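Local coordinates for angiotensin-converting enzyme (Anopheles gambiae, PDB 6S1Y), which probably acts as a zinc-dependent peptidase of the angiotensin-converting enzyme family, cleaving peptides at a zinc site built around an HExxH helix, at residues L315-D320 with L324-S329; C131-S134 with E138-E141; A330-F333 with D338-I341. One frame throughout, in Å; residues are numbered along the deposited sequence.

Contact 1 (L315-D320 with L324-S329). With KSN ((2~{S})-2-[[(4~{S})-4-azanyl-5-oxidanyl-5-oxidanylidene-pentanoyl]amino]pentanedioic acid), chain H.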
ATOM      1  N   LEU A 315      -9.229   9.131 -14.082  1.00 44.32           N
ATOM      2  CA  LEU A 315      -8.634   9.967 -13.043  1.00 44.46           C
ATOM      3  C   LEU A 315      -9.649  10.712 -12.194  1.00 45.36           C
ATOM      4  O   LEU A 315      -9.244  11.474 -11.315  1.00 46.70           O
ATOM      5  CB  LEU A 315      -7.685  11.002 -13.664  1.00 46.25           C
ATOM      6  CG  LEU A 315      -6.732  10.497 -14.741  1.00 46.12           C
ATOM      7  CD1 LEU A 315      -5.855  11.634 -15.253  1.00 49.71           C
ATOM      8  CD2 LEU A 315      -5.859   9.388 -14.215  1.00 46.52           C
ATOM      9  N   GLU A 316     -10.939  10.555 -12.459  1.00 46.33           N
ATOM     10  CA  GLU A 316     -12.005  11.054 -11.600  1.00 48.16           C
ATOM     11  C   GLU A 316     -13.015   9.923 -11.482  1.00 48.49           C
ATOM     12  O   GLU A 316     -13.040   9.017 -12.323  1.00 48.87           O
ATOM     13  CB  GLU A 316     -12.741  12.281 -12.148  1.00 52.27           C
ATOM     14  CG  GLU A 316     -11.910  13.525 -12.386  1.00 62.48           C
ATOM     15  CD  GLU A 316     -12.738  14.823 -12.352  1.00 68.87           C
ATOM     16  OE1 GLU A 316     -13.993  14.763 -12.394  1.00 76.89           O
ATOM     17  OE2 GLU A 316     -12.118  15.903 -12.266  1.00 68.49           O
ATOM     18  N   LYS A 317     -13.874   9.990 -10.465  1.00 48.74           N
ATOM     19  CA  LYS A 317     -14.991   9.052 -10.384  1.00 51.42           C
ATOM     20  C   LYS A 317     -15.974   9.347 -11.513  1.00 51.18           C
ATOM     21  O   LYS A 317     -16.451  10.482 -11.625  1.00 52.37           O
ATOM     22  CB  LYS A 317     -15.710   9.147  -9.040  1.00 50.05           C
ATOM     23  CG  LYS A 317     -16.635   7.962  -8.755  1.00 50.95           C
ATOM     24  CD  LYS A 317     -17.356   8.141  -7.414  1.00 53.86           C
ATOM     25  CE  LYS A 317     -18.344   7.021  -7.122  1.00 53.69           C
ATOM     26  NZ  LYS A 317     -19.152   7.318  -5.894  1.00 57.93           N
ATOM     27  N   PRO A 318     -16.314   8.369 -12.352  1.00 53.30           N
ATOM     28  CA  PRO A 318     -17.346   8.596 -13.372  1.00 53.66           C
ATOM     29  C   PRO A 318     -18.659   9.022 -12.747  1.00 55.80           C
ATOM     30  O   PRO A 318     -18.991   8.642 -11.632  1.00 57.52           O
ATOM     31  CB  PRO A 318     -17.483   7.228 -14.053  1.00 55.02           C
ATOM     32  CG  PRO A 318     -16.161   6.563 -13.834  1.00 54.45           C
ATOM     33  CD  PRO A 318     -15.700   7.033 -12.466  1.00 52.99           C
ATOM     34  N   THR A 319     -19.429   9.784 -13.511  1.00 60.24           N
ATOM     35  CA  THR A 319     -20.666  10.389 -13.042  1.00 64.58           C
ATOM     36  C   THR A 319     -21.912   9.649 -13.533  1.00 64.02           C
ATOM     37  O   THR A 319     -23.030  10.143 -13.348  1.00 65.37           O
ATOM     38  CB  THR A 319     -20.720  11.859 -13.488  1.00 68.98           C
ATOM     39  OG1 THR A 319     -20.333  11.957 -14.868  1.00 68.28           O
ATOM     40  CG2 THR A 319     -19.780  12.728 -12.654  1.00 67.89           C
ATOM     41  N   ASP A 320     -21.750   8.470 -14.134  1.00 61.96           N
ATOM     42  CA  ASP A 320     -22.839   7.799 -14.831  1.00 59.81           C
ATOM     43  C   ASP A 320     -23.458   6.664 -14.025  1.00 58.17           C
ATOM     44  O   ASP A 320     -24.252   5.896 -14.567  1.00 59.52           O
ATOM     45  CB  ASP A 320     -22.345   7.273 -16.182  1.00 57.25           C
ATOM     46  CG  ASP A 320     -21.257   6.223 -16.037  1.00 59.80           C
ATOM     47  OD1 ASP A 320     -21.068   5.674 -14.919  1.00 55.48           O
ATOM     48  OD2 ASP A 320     -20.577   5.954 -17.049  1.00 61.38           O
ATOM     49  N   LEU A 324     -17.990   0.281  -9.856  1.00 51.29           N
ATOM     50  CA  LEU A 324     -16.586   0.103 -10.183  1.00 49.37           C
ATOM     51  C   LEU A 324     -15.791  -0.003  -8.901  1.00 48.27           C
ATOM     52  O   LEU A 324     -16.275   0.342  -7.819  1.00 48.11           O
ATOM     53  CB  LEU A 324     -16.051   1.256 -11.033  1.00 50.26           C
ATOM     54  CG  LEU A 324     -15.770   2.547 -10.266  1.00 49.44           C
ATOM     55  CD1 LEU A 324     -14.665   3.318 -10.972  1.00 48.40           C
ATOM     56  CD2 LEU A 324     -17.040   3.366 -10.121  1.00 50.52           C
ATOM     57  N   VAL A 325     -14.564  -0.500  -9.045  1.00 48.52           N
ATOM     58  CA  VAL A 325     -13.572  -0.459  -7.975  1.00 47.56           C
ATOM     59  C   VAL A 325     -12.940   0.929  -7.999  1.00 48.76           C
ATOM     60  O   VAL A 325     -12.210   1.271  -8.935  1.00 45.80           O
ATOM     61  CB  VAL A 325     -12.507  -1.546  -8.147  1.00 47.56           C
ATOM     62  CG1 VAL A 325     -11.334  -1.308  -7.161  1.00 47.19           C
ATOM     63  CG2 VAL A 325     -13.119  -2.922  -7.971  1.00 48.89           C
ATOM     64  N   CYS A 326     -13.222   1.733  -6.978  1.00 47.77           N
ATOM     65  CA  CYS A 326     -12.608   3.042  -6.868  1.00 49.26           C
ATOM     66  C   CYS A 326     -11.261   3.007  -6.158  1.00 49.87           C
ATOM     67  O   CYS A 326     -10.521   4.001  -6.228  1.00 48.47           O
ATOM     68  CB  CYS A 326     -13.536   4.017  -6.142  1.00 50.36           C
ATOM     69  SG  CYS A 326     -14.483   5.104  -7.269  1.00 58.16           S
ATOM     70  N   HIS A 327     -10.911   1.898  -5.500  1.00 47.83           N
ATOM     71  CA  HIS A 327      -9.626   1.834  -4.820  1.00 45.84           C
ATOM     72  C   HIS A 327      -8.510   2.098  -5.832  1.00 45.80           C
ATOM     73  O   HIS A 327      -8.404   1.406  -6.846  1.00 48.17           O
ATOM     74  CB  HIS A 327      -9.437   0.488  -4.145  1.00 46.52           C
ATOM     75  CG  HIS A 327      -8.310   0.490  -3.169  1.00 46.22           C
ATOM     76  ND1 HIS A 327      -8.491   0.787  -1.837  1.00 45.03           N
ATOM     77  CD2 HIS A 327      -6.975   0.347  -3.349  1.00 45.90           C
ATOM     78  CE1 HIS A 327      -7.322   0.758  -1.225  1.00 47.06           C
ATOM     79  NE2 HIS A 327      -6.385   0.506  -2.124  1.00 46.77           N
ATOM     80  N   ALA A 328      -7.686   3.104  -5.567  1.00 45.27           N
ATOM     81  CA  ALA A 328      -6.745   3.579  -6.570  1.00 44.66           C
ATOM     82  C   ALA A 328      -5.792   2.482  -7.005  1.00 45.41           C
ATOM     83  O   ALA A 328      -5.262   1.744  -6.177  1.00 46.82           O
ATOM     84  CB  ALA A 328      -5.940   4.762  -6.016  1.00 46.27           C
ATOM     85  N   SER A 329      -5.526   2.403  -8.308  1.00 44.47           N
ATOM     86  CA  SER A 329      -4.613   1.380  -8.802  1.00 45.32           C
ATOM     87  C   SER A 329      -3.869   1.857 -10.035  1.00 43.66           C
ATOM     88  O   SER A 329      -4.257   2.820 -10.689  1.00 44.77           O
ATOM     89  CB  SER A 329      -5.358   0.078  -9.119  1.00 45.81           C
ATOM     90  OG  SER A 329      -6.477   0.337  -9.919  1.00 46.55           O
TER
HETATM   91  C10 KSN H 710      -3.913  -3.285  -6.491  0.62 54.97           C
HETATM   92  C13 KSN H 710      -1.603   0.307  -4.655  0.62 46.66           C
HETATM   93  C17 KSN H 710      -3.819   1.564   1.369  0.62 46.93           C
HETATM   94  C02 KSN H 710      -2.536   2.121   0.741  0.62 47.60           C
HETATM   95  C03 KSN H 710      -2.234   1.652  -0.690  0.62 46.92           C
HETATM   96  C04 KSN H 710      -3.402   1.120  -1.504  0.62 46.80           C
HETATM   97  C05 KSN H 710      -3.706   1.893  -2.814  0.62 48.20           C
HETATM   98  C07 KSN H 710      -3.073  -0.079  -4.358  0.62 48.54           C
HETATM   99  C08 KSN H 710      -3.725  -0.898  -5.464  0.62 49.29           C
HETATM  100  C09 KSN H 710      -3.112  -2.303  -5.615  0.62 50.71           C
HETATM  101  N01 KSN H 710      -1.375   1.780   1.570  0.62 47.77           N
HETATM  102  N06 KSN H 710      -3.596   1.277  -4.144  0.62 47.43           N
HETATM  103  O11 KSN H 710      -5.140  -3.055  -6.727  0.62 55.14           O
HETATM  104  O12 KSN H 710      -3.369  -4.337  -6.974  0.62 56.73           O
HETATM  105  O14 KSN H 710      -1.386   1.350  -5.332  0.62 46.20           O
HETATM  106  O15 KSN H 710      -0.641  -0.351  -4.216  0.62 46.88           O
HETATM  107  O16 KSN H 710      -4.114   3.014  -2.744  0.62 47.41           O
HETATM  108  O18 KSN H 710      -4.895   2.185   1.154  0.62 47.97           O
HETATM  109  O19 KSN H 710      -3.870   0.534   2.093  0.62 44.86           O
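In the loop between helix 307-312 and strand 329-332, which lines the ligand pocket at its far end, Lys-317 and Pro-318 lie against Leu-324 and Cys-326. The contact is small and apolar. The Lys-317 chain passes alongside the sulfur, with CG 3.9 Å from SG of Cys-326. CG of Lys-317 is anti to the backbone N (chi1 -165°), and the chain runs on fully extended. This lays the methylenes by the sulfur and carries NZ onward to the carbonyl oxygen of Asp-136. SG of Cys-326 forms a disulfide with Cys-344. Next to this pair, Pro-318 and Leu-324 meet tip to tip. Ring carbon CD of Pro-318 is 4.1 Å from methyl CD1 of Leu-324.

Beyond Cys-326 the chain lines the pocket of the bound gamma-glutamyl-glutamate. The carbonyl O of Ala-328 accepts the ligand amide N06 at 2.7 Å. The bond is bent, with 137° at the hydrogen. NE2 of His-327 comes 3.1 Å from the ligand carbon C05, and its ring stacks on Tyr-486. Tyr-494, Tyr-497, Lys-485 and Gln-255 also hydrogen-bond to the ligand.

Val-325 packs on helix 100-119, and Leu-315 on helix 286-299. Ala-328 touches the zinc-binding helix 349-368, while Ser-329 begins the strand that pairs with 339-342.

Contact 2 (C131-S134 with E138-E141)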
ATOM      1  N   CYS A 131     -29.536   7.607   0.463  1.00 53.92           N
ATOM      2  CA  CYS A 131     -28.889   6.313   0.608  1.00 51.12           C
ATOM      3  C   CYS A 131     -27.994   6.009  -0.583  1.00 49.82           C
ATOM      4  O   CYS A 131     -27.868   4.861  -1.011  1.00 50.68           O
ATOM      5  CB  CYS A 131     -29.935   5.221   0.816  1.00 53.71           C
ATOM      6  SG  CYS A 131     -30.946   5.437   2.341  1.00 65.08           S
ATOM      7  N   ASP A 132     -27.327   7.037  -1.114  1.00 49.41           N
ATOM      8  CA  ASP A 132     -26.368   6.876  -2.199  1.00 51.35           C
ATOM      9  C   ASP A 132     -24.925   7.133  -1.749  1.00 50.47           C
ATOM     10  O   ASP A 132     -24.048   7.349  -2.592  1.00 48.51           O
ATOM     11  CB  ASP A 132     -26.733   7.798  -3.370  1.00 55.50           C
ATOM     12  CG  ASP A 132     -26.634   9.279  -3.018  1.00 59.35           C
ATOM     13  OD1 ASP A 132     -26.832   9.630  -1.835  1.00 57.67           O
ATOM     14  OD2 ASP A 132     -26.359  10.093  -3.936  1.00 65.68           O
ATOM     15  N   LEU A 133     -24.661   7.102  -0.438  1.00 48.91           N
ATOM     16  CA  LEU A 133     -23.309   7.321   0.065  1.00 47.14           C
ATOM     17  C   LEU A 133     -22.423   6.111  -0.199  1.00 45.47           C
ATOM     18  O   LEU A 133     -22.839   4.966  -0.009  1.00 45.82           O
ATOM     19  CB  LEU A 133     -23.338   7.610   1.565  1.00 45.56           C
ATOM     20  CG  LEU A 133     -23.834   8.981   2.031  1.00 47.27           C
ATOM     21  CD1 LEU A 133     -25.291   9.158   1.726  1.00 47.76           C
ATOM     22  CD2 LEU A 133     -23.589   9.123   3.541  1.00 46.61           C
ATOM     23  N   SER A 134     -21.192   6.370  -0.627  1.00 46.76           N
ATOM     24  CA  SER A 134     -20.184   5.338  -0.846  1.00 46.39           C
ATOM     25  C   SER A 134     -18.952   5.616   0.009  1.00 44.86           C
ATOM     26  O   SER A 134     -18.789   6.711   0.565  1.00 44.10           O
ATOM     27  CB  SER A 134     -19.741   5.264  -2.317  1.00 46.20           C
ATOM     28  OG  SER A 134     -20.832   5.138  -3.195  1.00 55.14           O
ATOM     29  N   GLU A 138     -17.842   9.787  -0.046  1.00 43.40           N
ATOM     30  CA  GLU A 138     -18.568  10.312   1.110  1.00 43.05           C
ATOM     31  C   GLU A 138     -17.992   9.801   2.438  1.00 43.30           C
ATOM     32  O   GLU A 138     -17.696  10.593   3.338  1.00 43.01           O
ATOM     33  CB  GLU A 138     -20.052   9.977   1.002  1.00 46.07           C
ATOM     34  CG  GLU A 138     -20.789  10.784  -0.068  1.00 46.87           C
ATOM     35  CD  GLU A 138     -20.568  10.244  -1.467  1.00 51.27           C
ATOM     36  OE1 GLU A 138     -20.112   9.075  -1.593  1.00 52.14           O
ATOM     37  OE2 GLU A 138     -20.845  10.983  -2.439  1.00 54.73           O
ATOM     38  N   LEU A 139     -17.844   8.485   2.600  1.00 41.70           N
ATOM     39  CA  LEU A 139     -17.423   7.980   3.904  1.00 42.32           C
ATOM     40  C   LEU A 139     -15.969   8.346   4.199  1.00 40.34           C
ATOM     41  O   LEU A 139     -15.631   8.725   5.326  1.00 40.56           O
ATOM     42  CB  LEU A 139     -17.635   6.461   3.980  1.00 41.46           C
ATOM     43  CG  LEU A 139     -18.922   6.038   4.690  1.00 43.88           C
ATOM     44  CD1 LEU A 139     -20.164   6.526   3.971  1.00 43.13           C
ATOM     45  CD2 LEU A 139     -18.952   4.515   4.857  1.00 43.20           C
ATOM     46  N   THR A 140     -15.099   8.252   3.199  1.00 40.44           N
ATOM     47  CA  THR A 140     -13.717   8.695   3.367  1.00 41.07           C
ATOM     48  C   THR A 140     -13.640  10.114   3.922  1.00 41.58           C
ATOM     49  O   THR A 140     -12.793  10.416   4.781  1.00 40.62           O
ATOM     50  CB  THR A 140     -12.986   8.594   2.037  1.00 41.66           C
ATOM     51  OG1 THR A 140     -12.805   7.203   1.725  1.00 41.07           O
ATOM     52  CG2 THR A 140     -11.630   9.317   2.088  1.00 40.97           C
ATOM     53  N   GLU A 141     -14.521  10.994   3.471  1.00 41.73           N
ATOM     54  CA  GLU A 141     -14.420  12.405   3.824  1.00 43.54           C
ATOM     55  C   GLU A 141     -15.138  12.691   5.127  1.00 40.49           C
ATOM     56  O   GLU A 141     -14.729  13.584   5.874  1.00 42.29           O
ATOM     57  CB  GLU A 141     -14.950  13.281   2.662  1.00 42.99           C
ATOM     58  CG  GLU A 141     -13.858  13.463   1.557  1.00 49.81           C
ATOM     59  CD  GLU A 141     -14.328  14.113   0.239  1.00 52.81           C
ATOM     60  OE1 GLU A 141     -13.561  14.024  -0.749  1.00 51.27           O
ATOM     61  OE2 GLU A 141     -15.436  14.709   0.183  1.00 53.73           O
TER
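Leu-133, Ser-134, Glu-138 and Leu-139 meet at the first turn of helix 135-145, where Ser-134 holds the N-cap position. The Ser-134 hydroxyl makes no capping bond. Its OG is anti to the carbonyl carbon (chi1 -53°), and the side chain leads away from 138-141 overall, although CB of Ser-134 lies 3.9 Å from OE1 of Glu-138. The side chain of Glu-138 instead folds back to the backbone of Ser-134. CG of Glu-138 is also anti to its carbonyl carbon, and the chain then bends at chi2 (79°). That bend brings OE1 to the amide N of Ser-134 at 3.1 Å. The N-H points almost straight at OE1. It meets the carboxylate from above, about 40° out of its plane.

This bond ties the loop to the start of the helix. The helix N-terminus lies close by and would be expected to favour the negative charge of Glu-138. The carboxylate of Asp-132 is not in contact with that of Glu-138; its OD1 forms a salt bridge with Lys-130.

The apolar part lies beside this bond. Leu-133 crosses Glu-138 obliquely, and its CG sits 4.0 Å from CB of Glu-138. CB of Leu-133 also meets methyl CD1 of Leu-139 at 4.1 Å. Both leucines continue onto Tyr-155 of helix 149-163, and Leu-139 reaches Trp-159 as well. At the start of segment 131-134, Cys-131 forms a disulfide with Cys-123.

At the head of the helix, N of Leu-139 makes a pi-type (i to i+5) bond to O of Ser-134, 2.9 Å long.

Contact 3 (A330-F333 with D338-I341)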
ATOM      1  N   ALA A 330      -2.790   1.159 -10.346  1.00 45.91           N
ATOM      2  CA  ALA A 330      -1.932   1.484 -11.471  1.00 44.18           C
ATOM      3  C   ALA A 330      -1.632   0.214 -12.253  1.00 46.97           C
ATOM      4  O   ALA A 330      -1.171  -0.780 -11.677  1.00 46.90           O
ATOM      5  CB  ALA A 330      -0.643   2.153 -10.984  1.00 44.47           C
ATOM      6  N   TRP A 331      -1.860   0.266 -13.579  1.00 46.96           N
ATOM      7  CA  TRP A 331      -1.959  -0.922 -14.417  1.00 46.27           C
ATOM      8  C   TRP A 331      -0.913  -0.940 -15.519  1.00 45.87           C
ATOM      9  O   TRP A 331      -0.697   0.055 -16.204  1.00 46.36           O
ATOM     10  CB  TRP A 331      -3.341  -1.018 -15.057  1.00 47.25           C
ATOM     11  CG  TRP A 331      -4.431  -1.298 -14.078  1.00 46.64           C
ATOM     12  CD1 TRP A 331      -4.896  -0.460 -13.106  1.00 45.92           C
ATOM     13  CD2 TRP A 331      -5.201  -2.500 -13.982  1.00 46.75           C
ATOM     14  NE1 TRP A 331      -5.912  -1.073 -12.408  1.00 46.80           N
ATOM     15  CE2 TRP A 331      -6.108  -2.329 -12.918  1.00 46.90           C
ATOM     16  CE3 TRP A 331      -5.204  -3.707 -14.685  1.00 47.42           C
ATOM     17  CZ2 TRP A 331      -7.016  -3.318 -12.542  1.00 49.34           C
ATOM     18  CZ3 TRP A 331      -6.105  -4.698 -14.305  1.00 51.04           C
ATOM     19  CH2 TRP A 331      -7.001  -4.496 -13.249  1.00 51.41           C
ATOM     20  N   ASP A 332      -0.294  -2.102 -15.695  1.00 48.82           N
ATOM     21  CA  ASP A 332       0.681  -2.375 -16.744  1.00 49.39           C
ATOM     22  C   ASP A 332       0.058  -3.364 -17.722  1.00 52.19           C
ATOM     23  O   ASP A 332      -0.314  -4.484 -17.331  1.00 52.24           O
ATOM     24  CB  ASP A 332       1.962  -2.956 -16.142  1.00 50.51           C
ATOM     25  CG  ASP A 332       3.069  -3.141 -17.185  1.00 55.60           C
ATOM     26  OD1 ASP A 332       2.848  -2.763 -18.366  1.00 52.25           O
ATOM     27  OD2 ASP A 332       4.162  -3.655 -16.817  1.00 55.16           O
ATOM     28  N   PHE A 333      -0.064  -2.963 -18.984  1.00 51.32           N
ATOM     29  CA  PHE A 333      -0.703  -3.818 -19.983  1.00 54.11           C
ATOM     30  C   PHE A 333       0.305  -4.564 -20.839  1.00 54.61           C
ATOM     31  O   PHE A 333      -0.076  -5.162 -21.846  1.00 54.97           O
ATOM     32  CB  PHE A 333      -1.659  -3.004 -20.851  1.00 51.34           C
ATOM     33  CG  PHE A 333      -2.872  -2.532 -20.102  1.00 51.73           C
ATOM     34  CD1 PHE A 333      -2.864  -1.322 -19.429  1.00 50.80           C
ATOM     35  CD2 PHE A 333      -3.999  -3.322 -20.034  1.00 51.90           C
ATOM     36  CE1 PHE A 333      -3.966  -0.899 -18.729  1.00 50.95           C
ATOM     37  CE2 PHE A 333      -5.102  -2.916 -19.327  1.00 52.63           C
ATOM     38  CZ  PHE A 333      -5.089  -1.701 -18.669  1.00 52.47           C
ATOM     39  N   ASP A 338       1.497   1.427 -22.889  1.00 54.32           N
ATOM     40  CA  ASP A 338       0.099   1.319 -22.467  1.00 52.71           C
ATOM     41  C   ASP A 338       0.119   1.086 -20.958  1.00 52.53           C
ATOM     42  O   ASP A 338       0.290  -0.049 -20.479  1.00 49.80           O
ATOM     43  CB  ASP A 338      -0.654   0.235 -23.217  1.00 53.83           C
ATOM     44  CG  ASP A 338      -2.147   0.232 -22.880  1.00 55.30           C
ATOM     45  OD1 ASP A 338      -2.595   1.098 -22.083  1.00 52.36           O
ATOM     46  OD2 ASP A 338      -2.870  -0.656 -23.402  1.00 56.86           O
ATOM     47  N   VAL A 339      -0.032   2.182 -20.220  1.00 50.69           N
ATOM     48  CA  VAL A 339       0.015   2.199 -18.767  1.00 48.52           C
ATOM     49  C   VAL A 339      -1.090   3.129 -18.296  1.00 47.70           C
ATOM     50  O   VAL A 339      -1.321   4.184 -18.904  1.00 47.49           O
ATOM     51  CB  VAL A 339       1.402   2.651 -18.248  1.00 48.74           C
ATOM     52  CG1 VAL A 339       2.468   1.606 -18.599  1.00 49.14           C
ATOM     53  CG2 VAL A 339       1.783   4.013 -18.808  1.00 48.78           C
ATOM     54  N   ARG A 340      -1.787   2.736 -17.226  1.00 46.39           N
ATOM     55  CA  ARG A 340      -2.983   3.473 -16.852  1.00 47.74           C
ATOM     56  C   ARG A 340      -3.187   3.486 -15.343  1.00 46.90           C
ATOM     57  O   ARG A 340      -2.870   2.527 -14.638  1.00 45.55           O
ATOM     58  CB  ARG A 340      -4.244   2.884 -17.505  1.00 48.39           C
ATOM     59  CG  ARG A 340      -4.081   2.513 -18.953  1.00 50.51           C
ATOM     60  CD  ARG A 340      -5.381   1.994 -19.549  1.00 52.39           C
ATOM     61  NE  ARG A 340      -5.121   1.139 -20.705  1.00 54.00           N
ATOM     62  CZ  ARG A 340      -6.056   0.470 -21.368  1.00 53.01           C
ATOM     63  NH1 ARG A 340      -7.321   0.566 -21.002  1.00 50.12           N
ATOM     64  NH2 ARG A 340      -5.716  -0.299 -22.393  1.00 54.00           N
ATOM     65  N   ILE A 341      -3.782   4.579 -14.877  1.00 45.71           N
ATOM     66  CA  ILE A 341      -4.210   4.723 -13.499  1.00 45.22           C
ATOM     67  C   ILE A 341      -5.722   4.816 -13.483  1.00 44.56           C
ATOM     68  O   ILE A 341      -6.325   5.490 -14.329  1.00 45.35           O
ATOM     69  CB  ILE A 341      -3.560   5.959 -12.833  1.00 44.64           C
ATOM     70  CG1 ILE A 341      -2.094   5.648 -12.527  1.00 45.31           C
ATOM     71  CG2 ILE A 341      -4.344   6.384 -11.592  1.00 43.61           C
ATOM     72  CD1 ILE A 341      -1.268   6.841 -12.015  1.00 44.77           C
TER
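Trp-331 and Arg-340 form the hydrogen-bonded pair of a short antiparallel hairpin. N of Trp-331 gives its hydrogen to O of Arg-340 at 2.7 Å. N of Arg-340 returns a bond to O of Trp-331 at 3.1 Å. A third, longer bond runs from N of Phe-333 to O of Asp-338 at 3.3 Å. Ala-330 and Asp-332 face Ile-341 and Val-339 in the non-hydrogen-bonded pairs. There CB of Ala-330 packs on CG1 of Ile-341.

Asp-338 grips the guanidinium of Arg-340 along one edge, and Phe-333 covers a face. NE bonds OD1 of Asp-338 at 2.9 Å, and NH2 bonds OD2 of Asp-338 at 3.0 Å. Both oxygens use their syn lone pairs, and the grip is side-on in the guanidinium plane. This salt bridge holds the group flat. The stack is cation-pi, with CZ of Arg-340 3.9 Å from the Phe-333 ring centroid and the planes 26° apart. Trp-38 of helix 12-42 adds a second cation-pi contact to Arg-340.

Other polar groups find partners outside the two segments. NE1 of Trp-331 bonds OG of Ser-329, N of Ile-341 bonds OG of Ser-313, OD1 of Asp-332 takes N of Phe-334, and O of Ala-330 takes the hydroxyl of Tyr-365. Ala-330 touches Glu-358 and His-361, and Ile-341 touches Ile-362, all on helix 349-368. The pair is the two-stranded hairpin beside the HExxH helix, as in gluzincin peptidases.

Along the chain the order is contact 2, contact 1, contact 3. Contacts 1 and 3 follow one another directly, since Ser-329 closes the first and Ala-330 opens the second on strand 329-332. Their centres are about 15 Å apart, and Leu-315 and Ser-329 both touch Ile-341. Contact 2 lies about 14 Å from contact 1, centre to centre. They meet where Lys-317 packs on Ser-134. Contacts 2 and 3 do not touch, with nearest atoms about 16 Å apart. Contact 1 therefore links the start of helix 135-145 to the hairpin. Contacts 1 and 3 share helix 349-368, which carries zinc-binding His-357 and His-361, whereas contact 2 packs on helix 149-163.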